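Local coordinates for amidohydrolase family protein (Acinetobacter baumannii, PDB 4I6K), which probably hydrolyses the lactone 2-pyrone-4,6-dicarboxylic acid, as a member of the amidohydrolase family, at residues 28-33 against 208-213; 179-184 against 225-230; 243-248 against 265-270; 249-252 against 257-260. All coordinates share one frame; numbering follows the deposited sequence.

Contact 1 of 4, residues 28-33 against 208-213; sequences IDTHAH and WIKVSG
Lys210 NZ donates to two acceptors of the facing strand, reaching Thr30 O at 2.7 Å and His31 ND1 at 2.8 Å. The two bonds differ in geometry. The imidazole is met at its edge, with the ammonium nitrogen only 5° out of the ring plane, an approach that helps to fix the rotation of the His31 ring; the carbonyl is approached from above, 36° out of its plane. A salt bridge to Glu154 gives the same nitrogen a third partner. The lysine chain crosses His31 at about a right angle, and its CE lies 3.5 Å from His31 ND1, so this end of the contact is tight.

Away from the ammonium group the fit slackens. Thr30 OG1 comes no nearer to the lysine chain than 3.7 Å, at Lys210 CD, and bonds instead to Trp245 O. The side chain of Ser212 stays beyond touching distance of 28-33, its OG being bonded to His180. Thr30 CA and Lys210 CA are 8.1 Å apart, consistent with the chain at 244-245 lying between them, where Trp245 bonds to the backbone of Thr30 and closes the barrel. The other ring nitrogen of His31, NE2, is hydrogen-bonded to a bound citric acid, probably from the crystallisation liquor. His31-Ala32-His33 is the His-X-His pattern that ends the first strand of amidohydrolase barrels, at the C-terminal mouth of the (beta/alpha)8 fold where the active site lies.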
loop_
_atom_site.group_PDB
_atom_site.type_symbol
_atom_site.label_atom_id
_atom_site.label_comp_id
_atom_site.label_asym_id
_atom_site.label_seq_id
_atom_site.Cartn_x
_atom_site.Cartn_y
_atom_site.Cartn_z
ATOM N N ILE A 28 -1.172 -6.062 -12.671
ATOM C CA ILE A 28 -1.275 -6.279 -11.230
ATOM C C ILE A 28 -1.823 -5.076 -10.454
ATOM O O ILE A 28 -1.320 -3.960 -10.581
ATOM C CB ILE A 28 0.100 -6.699 -10.675
ATOM C CG1 ILE A 28 0.695 -7.807 -11.559
ATOM C CG2 ILE A 28 0.005 -7.128 -9.213
ATOM C CD1 ILE A 28 1.991 -8.396 -11.040
ATOM N N ASP A 29 -2.870 -5.315 -9.669
ATOM C CA ASP A 29 -3.434 -4.304 -8.768
ATOM C C ASP A 29 -2.893 -4.545 -7.364
ATOM O O ASP A 29 -3.229 -5.552 -6.725
ATOM C CB ASP A 29 -4.964 -4.375 -8.766
ATOM C CG ASP A 29 -5.597 -3.398 -7.780
ATOM O OD1 ASP A 29 -6.838 -3.219 -7.818
ATOM O OD2 ASP A 29 -4.852 -2.815 -6.966
ATOM N N THR A 30 -2.053 -3.634 -6.884
ATOM C CA THR A 30 -1.289 -3.905 -5.662
ATOM C C THR A 30 -1.888 -3.353 -4.371
ATOM O O THR A 30 -1.214 -3.322 -3.342
ATOM C CB THR A 30 0.174 -3.422 -5.782
ATOM O OG1 THR A 30 0.223 -1.989 -5.757
ATOM C CG2 THR A 30 0.795 -3.927 -7.080
ATOM N N HIS A 31 -3.145 -2.929 -4.408
ATOM C CA HIS A 31 -3.742 -2.358 -3.216
ATOM C C HIS A 31 -5.265 -2.392 -3.222
ATOM O O HIS A 31 -5.922 -1.496 -3.758
ATOM C CB HIS A 31 -3.253 -0.925 -3.022
ATOM C CG HIS A 31 -3.263 -0.475 -1.595
ATOM N ND1 HIS A 31 -2.140 -0.524 -0.796
ATOM C CD2 HIS A 31 -4.257 0.025 -0.821
ATOM C CE1 HIS A 31 -2.442 -0.065 0.409
ATOM N NE2 HIS A 31 -3.720 0.271 0.421
ATOM N N ALA A 32 -5.823 -3.434 -2.618
ATOM C CA ALA A 32 -7.252 -3.489 -2.363
ATOM C C ALA A 32 -7.471 -4.141 -1.007
ATOM O O ALA A 32 -6.527 -4.689 -0.406
ATOM C CB ALA A 32 -7.964 -4.265 -3.464
ATOM N N HIS A 33 -8.709 -4.082 -0.520
ATOM C CA HIS A 33 -9.041 -4.684 0.765
ATOM C C HIS A 33 -10.309 -5.504 0.619
ATOM O O HIS A 33 -11.221 -5.098 -0.082
ATOM C CB HIS A 33 -9.271 -3.610 1.827
ATOM C CG HIS A 33 -8.178 -2.591 1.928
ATOM N ND1 HIS A 33 -7.030 -2.798 2.663
ATOM C CD2 HIS A 33 -8.080 -1.333 1.431
ATOM C CE1 HIS A 33 -6.267 -1.720 2.605
ATOM N NE2 HIS A 33 -6.877 -0.818 1.858
ATOM N N TRP A 208 9.829 2.049 -2.699
ATOM C CA TRP A 208 8.834 1.933 -3.766
ATOM C C TRP A 208 7.657 2.833 -3.419
ATOM O O TRP A 208 7.306 2.980 -2.240
ATOM C CB TRP A 208 8.317 0.496 -3.896
ATOM C CG TRP A 208 9.368 -0.519 -4.176
ATOM C CD1 TRP A 208 10.348 -0.943 -3.324
ATOM C CD2 TRP A 208 9.552 -1.248 -5.399
ATOM N NE1 TRP A 208 11.139 -1.887 -3.946
ATOM C CE2 TRP A 208 10.661 -2.101 -5.215
ATOM C CE3 TRP A 208 8.885 -1.264 -6.628
ATOM C CZ2 TRP A 208 11.121 -2.959 -6.219
ATOM C CZ3 TRP A 208 9.346 -2.124 -7.630
ATOM C CH2 TRP A 208 10.451 -2.953 -7.417
ATOM N N ILE A 209 7.037 3.419 -4.443
ATOM C CA ILE A 209 5.862 4.252 -4.217
ATOM C C ILE A 209 4.640 3.769 -4.988
ATOM O O ILE A 209 4.722 3.466 -6.192
ATOM C CB ILE A 209 6.119 5.707 -4.595
ATOM C CG1 ILE A 209 7.318 6.235 -3.823
ATOM C CG2 ILE A 209 4.885 6.529 -4.298
ATOM C CD1 ILE A 209 7.924 7.465 -4.432
ATOM N N LYS A 210 3.512 3.696 -4.279
ATOM C CA LYS A 210 2.236 3.330 -4.878
ATOM C C LYS A 210 1.570 4.586 -5.414
ATOM O O LYS A 210 1.399 5.551 -4.672
ATOM C CB LYS A 210 1.320 2.665 -3.843
ATOM C CG LYS A 210 1.912 1.464 -3.116
ATOM C CD LYS A 210 0.855 0.384 -2.951
ATOM C CE LYS A 210 1.187 -0.568 -1.831
ATOM N NZ LYS A 210 0.180 -1.674 -1.767
ATOM N N VAL A 211 1.199 4.582 -6.697
ATOM C CA VAL A 211 0.501 5.733 -7.286
ATOM C C VAL A 211 -1.010 5.506 -7.249
ATOM O O VAL A 211 -1.718 5.701 -8.233
ATOM C CB VAL A 211 0.972 6.053 -8.733
ATOM C CG1 VAL A 211 2.427 6.560 -8.749
ATOM C CG2 VAL A 211 0.809 4.838 -9.651
ATOM N N SER A 212 -1.491 5.096 -6.083
ATOM C CA SER A 212 -2.880 4.746 -5.883
ATOM C C SER A 212 -3.513 5.830 -5.052
ATOM O O SER A 212 -2.806 6.663 -4.476
ATOM C CB SER A 212 -2.948 3.449 -5.087
ATOM O OG SER A 212 -2.290 3.600 -3.836
ATOM N N GLY A 213 -4.842 5.801 -4.966
ATOM C CA GLY A 213 -5.572 6.635 -4.011
ATOM C C GLY A 213 -5.382 8.134 -4.185
ATOM O O GLY A 213 -5.425 8.887 -3.207
#

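Contact 2 of 4, residues 179-184 against 225-230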
loop_
_atom_site.group_PDB
_atom_site.type_symbol
_atom_site.label_atom_id
_atom_site.label_comp_id
_atom_site.label_asym_id
_atom_site.label_seq_id
_atom_site.Cartn_x
_atom_site.Cartn_y
_atom_site.Cartn_z
ATOM N N ASP A 179 2.488 4.004 0.653
ATOM C CA ASP A 179 1.098 4.048 0.199
ATOM C C ASP A 179 0.664 5.412 -0.343
ATOM O O ASP A 179 1.015 6.447 0.217
ATOM C CB ASP A 179 0.162 3.678 1.352
ATOM C CG ASP A 179 0.189 2.201 1.681
ATOM O OD1 ASP A 179 -0.251 1.846 2.795
ATOM O OD2 ASP A 179 0.635 1.396 0.832
ATOM N N HIS A 180 -0.101 5.386 -1.438
ATOM C CA HIS A 180 -0.826 6.556 -1.962
ATOM C C HIS A 180 0.010 7.838 -2.103
ATOM O O HIS A 180 -0.221 8.832 -1.401
ATOM C CB HIS A 180 -2.070 6.831 -1.110
ATOM C CG HIS A 180 -2.855 5.602 -0.767
ATOM N ND1 HIS A 180 -3.039 4.565 -1.657
ATOM C CD2 HIS A 180 -3.519 5.252 0.363
ATOM C CE1 HIS A 180 -3.766 3.620 -1.083
ATOM N NE2 HIS A 180 -4.070 4.012 0.142
ATOM N N PHE A 181 0.971 7.804 -3.028
ATOM C CA PHE A 181 1.856 8.937 -3.315
ATOM C C PHE A 181 2.558 9.534 -2.104
ATOM O O PHE A 181 3.150 10.607 -2.215
ATOM C CB PHE A 181 1.100 10.052 -4.039
ATOM C CG PHE A 181 0.445 9.612 -5.315
ATOM C CD1 PHE A 181 1.059 9.837 -6.541
ATOM C CD2 PHE A 181 -0.782 8.967 -5.290
ATOM C CE1 PHE A 181 0.454 9.443 -7.716
ATOM C CE2 PHE A 181 -1.387 8.567 -6.466
ATOM C CZ PHE A 181 -0.776 8.807 -7.677
ATOM N N GLY A 182 2.505 8.848 -0.962
ATOM C CA GLY A 182 3.098 9.373 0.267
ATOM C C GLY A 182 2.157 10.329 0.976
ATOM O O GLY A 182 2.578 11.127 1.818
ATOM N N ARG A 183 0.878 10.254 0.617
ATOM C CA ARG A 183 -0.192 11.001 1.306
ATOM C C ARG A 183 0.096 12.487 1.448
ATOM O O ARG A 183 -0.003 13.055 2.539
ATOM C CB ARG A 183 -0.517 10.388 2.672
ATOM C CG ARG A 183 -1.314 9.061 2.594
ATOM C CD ARG A 183 -2.627 9.233 1.835
ATOM N NE ARG A 183 -3.514 10.184 2.512
ATOM C CZ ARG A 183 -4.401 9.850 3.446
ATOM N NH1 ARG A 183 -4.530 8.591 3.822
ATOM N NH2 ARG A 183 -5.161 10.774 4.013
ATOM N N VAL A 184 0.448 13.109 0.326
ATOM C CA VAL A 184 0.731 14.537 0.292
ATOM C C VAL A 184 -0.317 15.265 1.126
ATOM O O VAL A 184 -1.501 14.939 1.045
ATOM C CB VAL A 184 0.712 15.061 -1.164
ATOM C CG1 VAL A 184 1.102 16.525 -1.227
ATOM C CG2 VAL A 184 1.624 14.215 -2.052
ATOM N N ASN A 225 -4.307 16.553 -10.007
ATOM C CA ASN A 225 -3.148 17.332 -10.351
ATOM C C ASN A 225 -1.982 17.127 -9.400
ATOM O O ASN A 225 -0.868 16.920 -9.824
ATOM C CB ASN A 225 -3.502 18.802 -10.468
ATOM C CG ASN A 225 -2.417 19.584 -11.117
ATOM O OD1 ASN A 225 -1.777 20.414 -10.487
ATOM N ND2 ASN A 225 -2.162 19.295 -12.381
ATOM N N ILE A 226 -2.268 17.146 -8.109
ATOM C CA ILE A 226 -1.307 16.757 -7.091
ATOM C C ILE A 226 -0.715 15.408 -7.479
ATOM O O ILE A 226 0.497 15.290 -7.668
ATOM C CB ILE A 226 -1.966 16.678 -5.720
ATOM C CG1 ILE A 226 -2.497 18.057 -5.335
ATOM C CG2 ILE A 226 -0.965 16.186 -4.681
ATOM C CD1 ILE A 226 -1.431 19.143 -5.464
ATOM N N ALA A 227 -1.568 14.394 -7.630
ATOM C CA ALA A 227 -1.096 13.083 -8.085
ATOM C C ALA A 227 -0.147 13.190 -9.301
ATOM O O ALA A 227 0.913 12.568 -9.341
ATOM C CB ALA A 227 -2.284 12.171 -8.397
ATOM N N GLN A 228 -0.534 13.986 -10.287
ATOM C CA GLN A 228 0.269 14.184 -11.499
ATOM C C GLN A 228 1.655 14.826 -11.228
ATOM O O GLN A 228 2.667 14.434 -11.824
ATOM C CB GLN A 228 -0.526 15.031 -12.501
ATOM C CG GLN A 228 -0.596 14.449 -13.888
ATOM C CD GLN A 228 -1.725 15.058 -14.703
ATOM O OE1 GLN A 228 -2.263 14.424 -15.613
ATOM N NE2 GLN A 228 -2.096 16.293 -14.371
ATOM N N GLN A 229 1.690 15.823 -10.347
ATOM C CA GLN A 229 2.942 16.459 -9.972
ATOM C C GLN A 229 3.863 15.477 -9.255
ATOM O O GLN A 229 5.057 15.380 -9.557
ATOM C CB GLN A 229 2.674 17.625 -9.032
ATOM C CG GLN A 229 1.997 18.819 -9.663
ATOM C CD GLN A 229 2.023 20.012 -8.736
ATOM O OE1 GLN A 229 3.093 20.554 -8.439
ATOM N NE2 GLN A 229 0.847 20.416 -8.249
ATOM N N ALA A 230 3.300 14.773 -8.276
ATOM C CA ALA A 230 4.059 13.806 -7.486
ATOM C C ALA A 230 4.672 12.782 -8.423
ATOM O O ALA A 230 5.850 12.467 -8.320
ATOM C CB ALA A 230 3.170 13.141 -6.454
#
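Residues 180-183 all have positive phi, which curls the loop after strand 176-178 tightly; Gly182 N to Asp179 O (3.1 Å) and Arg183 N to His180 O (2.7 Å) are backbone bonds that span three residues. Facing it is one regular stretch of helix 222-237. The chains come nearest at Phe181 and Ala230, with CA atoms 6.8 Å apart, and the approach widens to 8.0 Å between Val184 CA and Ile226 CA.

Phe181 bridges most of that gap. Its CG lies anti to the carbonyl carbon (chi1 -57°), which sends the ring toward the helix and lays one face against Ala227. Ala227 CB is 4.1 Å from the centroid of the Phe181 ring and 25° off its normal, a CH-pi contact displaced toward the rim near CE1 and CZ. Ala230 CB meets the same ring obliquely, 3.9 Å from Phe181 CD1, and the carbonyl oxygen Ala227 O sits 3.6 Å from Phe181 CE1. One turn before Ala230, Ile226 CG2 touches Val184 CG1 at 4.0 Å, where two branched side chains meet at a slant. Tyr195 of helix 193-201 packs on Val184 and Ala230 and bonds through its OH to Phe181 O, so that helix also packs against this contact.

With methyl and ring carbons alone meeting between the side chains, the loop is held to the helix by shape and dispersion, a fit without directional bonds in which the two small alanines admit the ring close to the helix backbone.

Contact 3 of 4, residues 243-248 against 265-270; sequences LIWGSD and KAFKQI
This is a buried aromatic pair, Trp245 with Phe267, joining the inner sheet of the barrel to its outer layer: Trp245 directly follows strand 243-244, and Phe267 belongs to helix 260-270, the next helix along the chain. The evidence for an oblique pairing is consistent. The five-membered ring of Trp245 and the ring of Phe267 have centroids 4.5 Å apart and planes at 50°. Phe267 CG stands 3.7 Å above the indole plane of Trp245, displaced toward the rim, and Phe267 CB lies 3.5 Å from Trp245 NE1; these two values show how closely the rings meet. In both residues CB points toward the other segment, and CG continues anti to the backbone N, with chi1 -179° in Trp245 and 168° in Phe267.

Ser247 N occupies the opposite face of the indole, 3.4 Å above the Trp245 plane, so the ring is held between its own following backbone and the helix. Val211 and Asp29 also touch Trp245, while Gln277 of helix 274-289 packs on Phe267. With carbon atoms making nearly all of the approach, the contact between the helix and the residue after strand 243-244 is dispersive and aromatic, a close fit without a directional polar bond.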
loop_
_atom_site.group_PDB
_atom_site.type_symbol
_atom_site.label_atom_id
_atom_site.label_comp_id
_atom_site.label_asym_id
_atom_site.label_seq_id
_atom_site.Cartn_x
_atom_site.Cartn_y
_atom_site.Cartn_z
ATOM N N LEU A 243 7.849 2.337 -9.118
ATOM C CA LEU A 243 6.466 2.770 -8.992
ATOM C C LEU A 243 5.501 1.632 -9.263
ATOM O O LEU A 243 5.688 0.863 -10.203
ATOM C CB LEU A 243 6.182 3.924 -9.946
ATOM C CG LEU A 243 7.011 5.194 -9.715
ATOM C CD1 LEU A 243 6.568 6.313 -10.674
ATOM C CD2 LEU A 243 6.919 5.634 -8.249
ATOM N N ILE A 244 4.475 1.524 -8.428
ATOM C CA ILE A 244 3.411 0.549 -8.660
ATOM C C ILE A 244 2.023 1.165 -8.444
ATOM O O ILE A 244 1.883 2.205 -7.785
ATOM C CB ILE A 244 3.593 -0.779 -7.847
ATOM C CG1 ILE A 244 3.540 -0.542 -6.336
ATOM C CG2 ILE A 244 4.889 -1.505 -8.250
ATOM C CD1 ILE A 244 4.883 -0.259 -5.713
ATOM N N TRP A 245 1.004 0.535 -9.026
ATOM C CA TRP A 245 -0.364 1.050 -8.928
ATOM C C TRP A 245 -1.319 0.167 -8.136
ATOM O O TRP A 245 -1.185 -1.059 -8.114
ATOM C CB TRP A 245 -0.968 1.273 -10.312
ATOM C CG TRP A 245 -2.362 1.815 -10.244
ATOM C CD1 TRP A 245 -2.729 3.115 -10.053
ATOM C CD2 TRP A 245 -3.573 1.065 -10.346
ATOM N NE1 TRP A 245 -4.098 3.222 -10.042
ATOM C CE2 TRP A 245 -4.638 1.976 -10.226
ATOM C CE3 TRP A 245 -3.863 -0.291 -10.544
ATOM C CZ2 TRP A 245 -5.971 1.575 -10.293
ATOM C CZ3 TRP A 245 -5.193 -0.688 -10.607
ATOM C CH2 TRP A 245 -6.224 0.240 -10.480
ATOM N N GLY A 246 -2.302 0.807 -7.513
ATOM C CA GLY A 246 -3.355 0.089 -6.824
ATOM C C GLY A 246 -4.679 0.797 -6.976
ATOM O O GLY A 246 -4.751 2.031 -6.978
ATOM N N SER A 247 -5.735 0.013 -7.104
ATOM C CA SER A 247 -7.080 0.560 -7.167
ATOM C C SER A 247 -7.469 1.212 -5.836
ATOM O O SER A 247 -8.255 2.159 -5.807
ATOM C CB SER A 247 -8.093 -0.550 -7.503
ATOM O OG SER A 247 -8.330 -1.405 -6.377
ATOM N N ASP A 248 -6.921 0.692 -4.742
ATOM C CA ASP A 248 -7.431 0.999 -3.411
ATOM C C ASP A 248 -8.938 0.771 -3.323
ATOM O O ASP A 248 -9.637 1.454 -2.574
ATOM C CB ASP A 248 -7.096 2.443 -3.028
ATOM C CG ASP A 248 -7.382 2.740 -1.569
ATOM O OD1 ASP A 248 -8.328 3.507 -1.293
ATOM O OD2 ASP A 248 -6.660 2.209 -0.700
ATOM N N LYS A 265 -9.343 4.993 -14.510
ATOM C CA LYS A 265 -9.366 6.170 -15.379
ATOM C C LYS A 265 -8.344 7.235 -14.971
ATOM O O LYS A 265 -7.590 7.738 -15.806
ATOM C CB LYS A 265 -10.774 6.763 -15.440
ATOM C CG LYS A 265 -10.917 7.908 -16.423
ATOM C CD LYS A 265 -12.377 8.241 -16.663
ATOM C CE LYS A 265 -12.514 9.347 -17.699
ATOM N NZ LYS A 265 -11.987 8.960 -19.042
ATOM N N ALA A 266 -8.315 7.576 -13.687
ATOM C CA ALA A 266 -7.352 8.551 -13.192
ATOM C C ALA A 266 -5.909 8.076 -13.412
ATOM O O ALA A 266 -5.006 8.870 -13.671
ATOM C CB ALA A 266 -7.606 8.837 -11.719
ATOM N N PHE A 267 -5.688 6.773 -13.313
ATOM C CA PHE A 267 -4.346 6.259 -13.479
ATOM C C PHE A 267 -3.834 6.606 -14.871
ATOM O O PHE A 267 -2.692 7.039 -15.040
ATOM C CB PHE A 267 -4.309 4.744 -13.240
ATOM C CG PHE A 267 -3.028 4.107 -13.676
ATOM C CD1 PHE A 267 -2.979 3.345 -14.835
ATOM C CD2 PHE A 267 -1.862 4.300 -12.949
ATOM C CE1 PHE A 267 -1.793 2.759 -15.259
ATOM C CE2 PHE A 267 -0.674 3.733 -13.369
ATOM C CZ PHE A 267 -0.640 2.956 -14.534
ATOM N N LYS A 268 -4.694 6.415 -15.867
ATOM C CA LYS A 268 -4.324 6.647 -17.260
ATOM C C LYS A 268 -4.145 8.136 -17.523
ATOM O O LYS A 268 -3.435 8.533 -18.442
ATOM C CB LYS A 268 -5.385 6.072 -18.196
ATOM C CG LYS A 268 -5.591 4.568 -18.075
ATOM C CD LYS A 268 -6.523 4.052 -19.180
ATOM C CE LYS A 268 -6.824 2.569 -19.026
ATOM N NZ LYS A 268 -8.100 2.179 -19.692
ATOM N N GLN A 269 -4.858 8.965 -16.778
ATOM C CA GLN A 269 -4.612 10.393 -16.784
ATOM C C GLN A 269 -3.325 10.845 -16.152
ATOM O O GLN A 269 -2.617 11.664 -16.693
ATOM C CB GLN A 269 -5.768 11.140 -16.170
ATOM C CG GLN A 269 -6.815 11.442 -17.180
ATOM C CD GLN A 269 -8.134 11.743 -16.560
ATOM O OE1 GLN A 269 -9.180 11.435 -17.132
ATOM N NE2 GLN A 269 -8.106 12.340 -15.377
ATOM N N ILE A 270 -3.022 10.293 -15.000
ATOM C CA ILE A 270 -1.741 10.533 -14.356
ATOM C C ILE A 270 -0.589 9.929 -15.161
ATOM O O ILE A 270 0.422 10.579 -15.397
ATOM C CB ILE A 270 -1.708 9.937 -12.940
ATOM C CG1 ILE A 270 -2.682 10.691 -12.028
ATOM C CG2 ILE A 270 -0.284 9.987 -12.374
ATOM C CD1 ILE A 270 -3.330 9.816 -10.979
#

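Contact 4 of 4, residues 249-252 against 257-260; sequences WPHT and LITY
The imidazole of His251 is sandwiched: Ile258 CG2 lies over one face, and Trp249 CA backs the other, 3.5 Å from the His251 ring plane. The Ile258 contact is a nearly vertical CH-pi approach, with CG2 3.6 Å from the centroid of the His251 ring and 14° off its normal. CG2 rather than the longer CG1 branch makes it, being the branch anti to the backbone N of Ile258, and the two side chains cross at about a right angle. At the CE1 corner of the imidazole, the backbone N of Tyr260, first residue of helix 260-270, approaches obliquely, 3.4 Å from His251 CE1.

A second pair lies alongside. Trp249 CB meets the edge of the Tyr260 ring in its plane, 3.8 Å from Tyr260 CD1; the tyrosine ring and the pyrrole part of the indole are inclined at 62°. A cis peptide bond precedes Pro250, whose CB sits over the centre of the indole of Trp249.

Thr259 N-caps helix 260-270, its OG1 bonding to Asp262 N. Tyr260 OH reaches back to Asp29 of strand 28-32, and the backbone of Trp249 bonds to His33 just beyond that strand. Helix 55-64 packs alongside, with Ser57 against Trp249, Leu62 against Tyr260 and the His61 ring meeting both aromatic rings.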
loop_
_atom_site.group_PDB
_atom_site.type_symbol
_atom_site.label_atom_id
_atom_site.label_comp_id
_atom_site.label_asym_id
_atom_site.label_seq_id
_atom_site.Cartn_x
_atom_site.Cartn_y
_atom_site.Cartn_z
ATOM N N TRP A 249 -9.430 -0.194 -4.092
ATOM C CA TRP A 249 -10.773 -0.735 -3.890
ATOM C C TRP A 249 -10.921 -1.335 -2.468
ATOM O O TRP A 249 -9.989 -1.954 -1.946
ATOM C CB TRP A 249 -11.069 -1.783 -4.966
ATOM C CG TRP A 249 -12.448 -2.334 -4.894
ATOM C CD1 TRP A 249 -13.569 -1.824 -5.484
ATOM C CD2 TRP A 249 -12.865 -3.512 -4.179
ATOM N NE1 TRP A 249 -14.653 -2.618 -5.195
ATOM C CE2 TRP A 249 -14.250 -3.657 -4.392
ATOM C CE3 TRP A 249 -12.200 -4.451 -3.384
ATOM C CZ2 TRP A 249 -14.985 -4.705 -3.830
ATOM C CZ3 TRP A 249 -12.931 -5.493 -2.831
ATOM C CH2 TRP A 249 -14.308 -5.608 -3.051
ATOM N N PRO A 250 -12.097 -1.170 -1.833
ATOM C CA PRO A 250 -13.318 -0.569 -2.345
ATOM C C PRO A 250 -13.444 0.902 -1.980
ATOM O O PRO A 250 -14.556 1.370 -1.739
ATOM C CB PRO A 250 -14.393 -1.344 -1.598
ATOM C CG PRO A 250 -13.777 -1.521 -0.217
ATOM C CD PRO A 250 -12.272 -1.631 -0.442
ATOM N N HIS A 251 -12.319 1.611 -1.906
ATOM C CA HIS A 251 -12.320 3.083 -1.814
ATOM C C HIS A 251 -13.091 3.580 -0.622
ATOM O O HIS A 251 -14.024 4.376 -0.776
ATOM C CB HIS A 251 -12.895 3.705 -3.096
ATOM C CG HIS A 251 -12.481 2.980 -4.339
ATOM N ND1 HIS A 251 -13.367 2.268 -5.121
ATOM C CD2 HIS A 251 -11.260 2.804 -4.901
ATOM C CE1 HIS A 251 -12.715 1.707 -6.125
ATOM N NE2 HIS A 251 -11.435 2.014 -6.012
ATOM N N THR A 252 -12.697 3.112 0.563
ATOM C CA THR A 252 -13.424 3.400 1.811
ATOM C C THR A 252 -13.562 4.890 2.108
ATOM O O THR A 252 -12.608 5.656 1.930
ATOM C CB THR A 252 -12.750 2.739 3.045
ATOM O OG1 THR A 252 -11.323 2.936 2.997
ATOM C CG2 THR A 252 -13.085 1.239 3.108
ATOM N N LEU A 257 -18.097 8.486 -4.455
ATOM C CA LEU A 257 -17.407 9.275 -5.474
ATOM C C LEU A 257 -16.489 8.437 -6.351
ATOM O O LEU A 257 -16.083 8.887 -7.419
ATOM C CB LEU A 257 -16.573 10.392 -4.827
ATOM C CG LEU A 257 -17.182 11.157 -3.647
ATOM C CD1 LEU A 257 -16.087 11.707 -2.737
ATOM C CD2 LEU A 257 -18.140 12.259 -4.124
ATOM N N ILE A 258 -16.159 7.230 -5.901
ATOM C CA ILE A 258 -15.123 6.446 -6.575
ATOM C C ILE A 258 -15.480 4.993 -6.880
ATOM O O ILE A 258 -15.749 4.203 -5.975
ATOM C CB ILE A 258 -13.806 6.459 -5.768
ATOM C CG1 ILE A 258 -13.391 7.899 -5.447
ATOM C CG2 ILE A 258 -12.713 5.740 -6.558
ATOM C CD1 ILE A 258 -12.852 8.678 -6.670
ATOM N N THR A 259 -15.447 4.648 -8.161
ATOM C CA THR A 259 -15.598 3.269 -8.599
ATOM C C THR A 259 -14.245 2.717 -9.031
ATOM O O THR A 259 -13.272 3.466 -9.235
ATOM C CB THR A 259 -16.530 3.161 -9.827
ATOM O OG1 THR A 259 -15.952 3.884 -10.923
ATOM C CG2 THR A 259 -17.912 3.724 -9.517
ATOM N N TYR A 260 -14.192 1.401 -9.198
ATOM C CA TYR A 260 -13.017 0.785 -9.771
ATOM C C TYR A 260 -12.678 1.471 -11.088
ATOM O O TYR A 260 -11.521 1.829 -11.332
ATOM C CB TYR A 260 -13.234 -0.701 -9.988
ATOM C CG TYR A 260 -11.940 -1.458 -9.969
ATOM C CD1 TYR A 260 -11.396 -1.890 -8.773
ATOM C CD2 TYR A 260 -11.249 -1.721 -11.150
ATOM C CE1 TYR A 260 -10.200 -2.575 -8.743
ATOM C CE2 TYR A 260 -10.049 -2.398 -11.139
ATOM C CZ TYR A 260 -9.526 -2.825 -9.932
ATOM O OH TYR A 260 -8.329 -3.504 -9.911
#

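Contacts 1 and 3 have centres about 8 Å apart and share the barrel sheet, where strand 243-244 adjoins 207-210, and Trp245 just after it bonds to Thr30 of 28-32. Contact 2 lies about 12 Å from contact 1 between centres and interlocks with it along the chain, since their segments alternate; Lys210 O to Phe181 N, 2.8 Å, is a probable hydrogen bond between them. Contact 3 follows both, and contact 4 falls within the span between its segments. Contacts 2 and 4 are farthest apart, about 17 Å between centres. The four contacts together link the last strands, their loops and outer helices to the first strand, with contact 1 at the citrate-binding mouth and contacts 2 and 3 in the layer behind it.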